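Local coordinates for PmoD (Methylocystis sp. ATCC 49242, PDB 6CPD), which binds copper through its periplasmic cupredoxin-like domain and probably serves copper handling in methane- and ammonia-oxidizing bacteria, at the interface of chains A and B. Coordinates in Å, arbitrary orientation; residue numbers count along the deposited sequence, not the author numbering. Chains: chain A/B, PmoD.

The interface of chains A and B. Residues chain A 7, 17, 122-125; chain B 4-5.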
ATOM      1  N   MET A   7      -1.391  -3.300  -0.671  1.00 21.65           N
ATOM      2  CA  MET A   7      -1.892  -4.583  -0.205  1.00 21.77           C
ATOM      3  C   MET A   7      -2.946  -4.444   0.888  1.00 26.38           C
ATOM      4  O   MET A   7      -3.075  -3.382   1.512  1.00 23.83           O
ATOM      5  CB  MET A   7      -0.735  -5.415   0.312  1.00 26.51           C
ATOM      6  CG  MET A   7      -0.129  -4.828   1.591  1.00 28.57           C
ATOM      7  SD  MET A   7       1.424  -5.623   1.973  1.00 29.43           S
ATOM      8  CE  MET A   7       2.523  -4.806   0.810  1.00 31.03           C
ATOM      9  N   ILE A  17      -2.783  -5.462  -4.254  1.00 22.42           N
ATOM     10  CA  ILE A  17      -3.882  -4.805  -4.949  1.00 28.49           C
ATOM     11  C   ILE A  17      -3.319  -3.764  -5.908  1.00 31.42           C
ATOM     12  O   ILE A  17      -2.370  -3.053  -5.571  1.00 26.85           O
ATOM     13  CB  ILE A  17      -4.852  -4.153  -3.932  1.00 29.48           C
ATOM     14  CG1 ILE A  17      -5.460  -5.226  -3.023  1.00 25.41           C
ATOM     15  CG2 ILE A  17      -5.954  -3.358  -4.636  1.00 27.64           C
ATOM     16  CD1 ILE A  17      -6.280  -4.651  -1.870  1.00 26.26           C
ATOM     17  N   GLN A 122      -9.700  -5.333   6.292  1.00 24.37           N
ATOM     18  CA  GLN A 122     -10.274  -4.152   5.646  1.00 27.09           C
ATOM     19  C   GLN A 122      -9.210  -3.403   4.861  1.00 25.53           C
ATOM     20  O   GLN A 122      -8.139  -3.102   5.405  1.00 24.80           O
ATOM     21  CB  GLN A 122     -10.891  -3.213   6.691  1.00 34.64           C
ATOM     22  CG  GLN A 122     -11.845  -3.889   7.666  1.00 43.41           C
ATOM     23  CD  GLN A 122     -12.358  -2.928   8.720  1.00 57.38           C
ATOM     24  OE1 GLN A 122     -12.110  -1.719   8.648  1.00 62.12           O
ATOM     25  NE2 GLN A 122     -13.063  -3.458   9.716  1.00 62.98           N
ATOM     26  N   PHE A 123      -9.497  -3.055   3.615  1.00 23.58           N
ATOM     27  CA  PHE A 123      -8.646  -2.072   2.961  1.00 24.58           C
ATOM     28  C   PHE A 123      -9.441  -0.797   2.750  1.00 25.65           C
ATOM     29  O   PHE A 123     -10.585  -0.816   2.300  1.00 29.65           O
ATOM     30  CB  PHE A 123      -8.023  -2.572   1.644  1.00 26.35           C
ATOM     31  CG  PHE A 123      -8.995  -3.004   0.562  1.00 27.56           C
ATOM     32  CD1 PHE A 123      -9.424  -2.100  -0.416  1.00 27.43           C
ATOM     33  CD2 PHE A 123      -9.396  -4.333   0.457  1.00 27.28           C
ATOM     34  CE1 PHE A 123     -10.267  -2.501  -1.447  1.00 23.79           C
ATOM     35  CE2 PHE A 123     -10.249  -4.745  -0.580  1.00 25.86           C
ATOM     36  CZ  PHE A 123     -10.677  -3.826  -1.538  1.00 27.46           C
ATOM     37  N   LYS A 124      -8.835   0.296   3.184  1.00 21.03           N
ATOM     38  CA  LYS A 124      -9.467   1.602   3.133  1.00 22.20           C
ATOM     39  C   LYS A 124      -8.912   2.421   1.983  1.00 23.95           C
ATOM     40  O   LYS A 124      -7.692   2.491   1.799  1.00 22.93           O
ATOM     41  CB  LYS A 124      -9.256   2.335   4.454  1.00 25.15           C
ATOM     42  CG  LYS A 124      -9.855   1.602   5.626  1.00 34.82           C
ATOM     43  CD  LYS A 124      -9.975   2.558   6.815  1.00 41.97           C
ATOM     44  CE  LYS A 124     -10.711   1.909   7.961  1.00 50.55           C
ATOM     45  NZ  LYS A 124     -11.026   2.894   9.024  1.00 44.91           N
ATOM     46  N   PHE A 125      -9.802   3.062   1.233  1.00 24.13           N
ATOM     47  CA  PHE A 125      -9.378   3.890   0.117  1.00 25.15           C
ATOM     48  C   PHE A 125     -10.357   5.023  -0.091  1.00 29.94           C
ATOM     49  O   PHE A 125     -11.421   5.063   0.519  1.00 28.38           O
ATOM     50  CB  PHE A 125      -9.226   3.064  -1.178  1.00 23.31           C
ATOM     51  CG  PHE A 125     -10.502   2.449  -1.685  1.00 23.39           C
ATOM     52  CD1 PHE A 125     -11.195   3.035  -2.735  1.00 26.03           C
ATOM     53  CD2 PHE A 125     -10.982   1.256  -1.150  1.00 24.84           C
ATOM     54  CE1 PHE A 125     -12.378   2.455  -3.242  1.00 26.26           C
ATOM     55  CE2 PHE A 125     -12.147   0.673  -1.643  1.00 23.71           C
ATOM     56  CZ  PHE A 125     -12.843   1.276  -2.702  1.00 24.18           C
TER
ATOM     57  N   ASN B   4      -5.147   2.858   3.964  1.00 25.82           N
ATOM     58  CA  ASN B   4      -4.229   1.982   4.686  1.00 25.63           C
ATOM     59  C   ASN B   4      -3.483   0.970   3.829  1.00 28.86           C
ATOM     60  O   ASN B   4      -2.996  -0.029   4.364  1.00 25.06           O
ATOM     61  CB  ASN B   4      -4.981   1.248   5.802  1.00 25.72           C
ATOM     62  CG  ASN B   4      -5.906   0.175   5.271  1.00 31.61           C
ATOM     63  OD1 ASN B   4      -6.191   0.113   4.059  1.00 26.80           O
ATOM     64  ND2 ASN B   4      -6.397  -0.671   6.168  1.00 28.42           N
ATOM     65  N   MET B   5      -3.422   1.171   2.512  1.00 22.12           N
ATOM     66  CA  MET B   5      -2.991   0.068   1.640  1.00 23.30           C
ATOM     67  C   MET B   5      -1.543   0.147   1.185  1.00 27.86           C
ATOM     68  O   MET B   5      -0.909  -0.878   0.959  1.00 23.60           O
ATOM     69  CB  MET B   5      -3.897   0.031   0.403  1.00 24.03           C
ATOM     70  CG  MET B   5      -5.347  -0.267   0.727  1.00 25.94           C
ATOM     71  SD  MET B   5      -6.422   0.157  -0.668  1.00 34.37           S
ATOM     72  CE  MET B   5      -5.751  -1.003  -1.854  1.00 33.16           C
TER
HETATM   73  O   HOH W   1      -4.888  -2.562   3.528  1.00 29.51           O
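B:Met5 and B:Asn4, on the N-terminal arm of one PmoD copy, lie against strands 7-10, 13-20 and 118-127 of the other. Two-fold symmetry repeats the exchange with the chains swapped; whether this dimer forms in the periplasm the structure alone does not show. The primary amide of B:Asn4 spans the carbonyl of A:Gln122 and the N-H of A:Lys124, which point the same way from strand 118-127. B:Asn4 ND2 donates to A:Gln122 O at 3.1 Å, nearly straight (172° at H), the acceptor in the asparagine amide plane but the donor tilted from the A:Gln122 carbonyl plane; A:Gln122 is poorly ordered, making this bond less certain. B:Asn4 OD1 accepts from A:Lys124 N at 2.8 Å, again almost linear, although this N-H comes from above the carbonyl plane. Both partners limit rotation of the amide; asparagine suits the place because one short side chain offers both functions. A chi1 of 72° in B:Asn4 folds the amide over its own backbone, towards the strand. B:Met5 supplies the apolar half. B:Met5 CG meets A:Phe123 CB at 3.6 Å, and SD lies near CD1 of that ring. A bend at chi3 (63°) brings CE to A:Ile17, roughly perpendicular to its side chain; flexible, unbranched methionine can reach both residues. B:Met5 O accepts from the backbone N of A:Met7, itself a copper-binding methionine, at 3.0 Å. Water 1 lies 2.8 Å from A:Met7 O and 3.3 Å from B:Asn4 O, joining the two backbones.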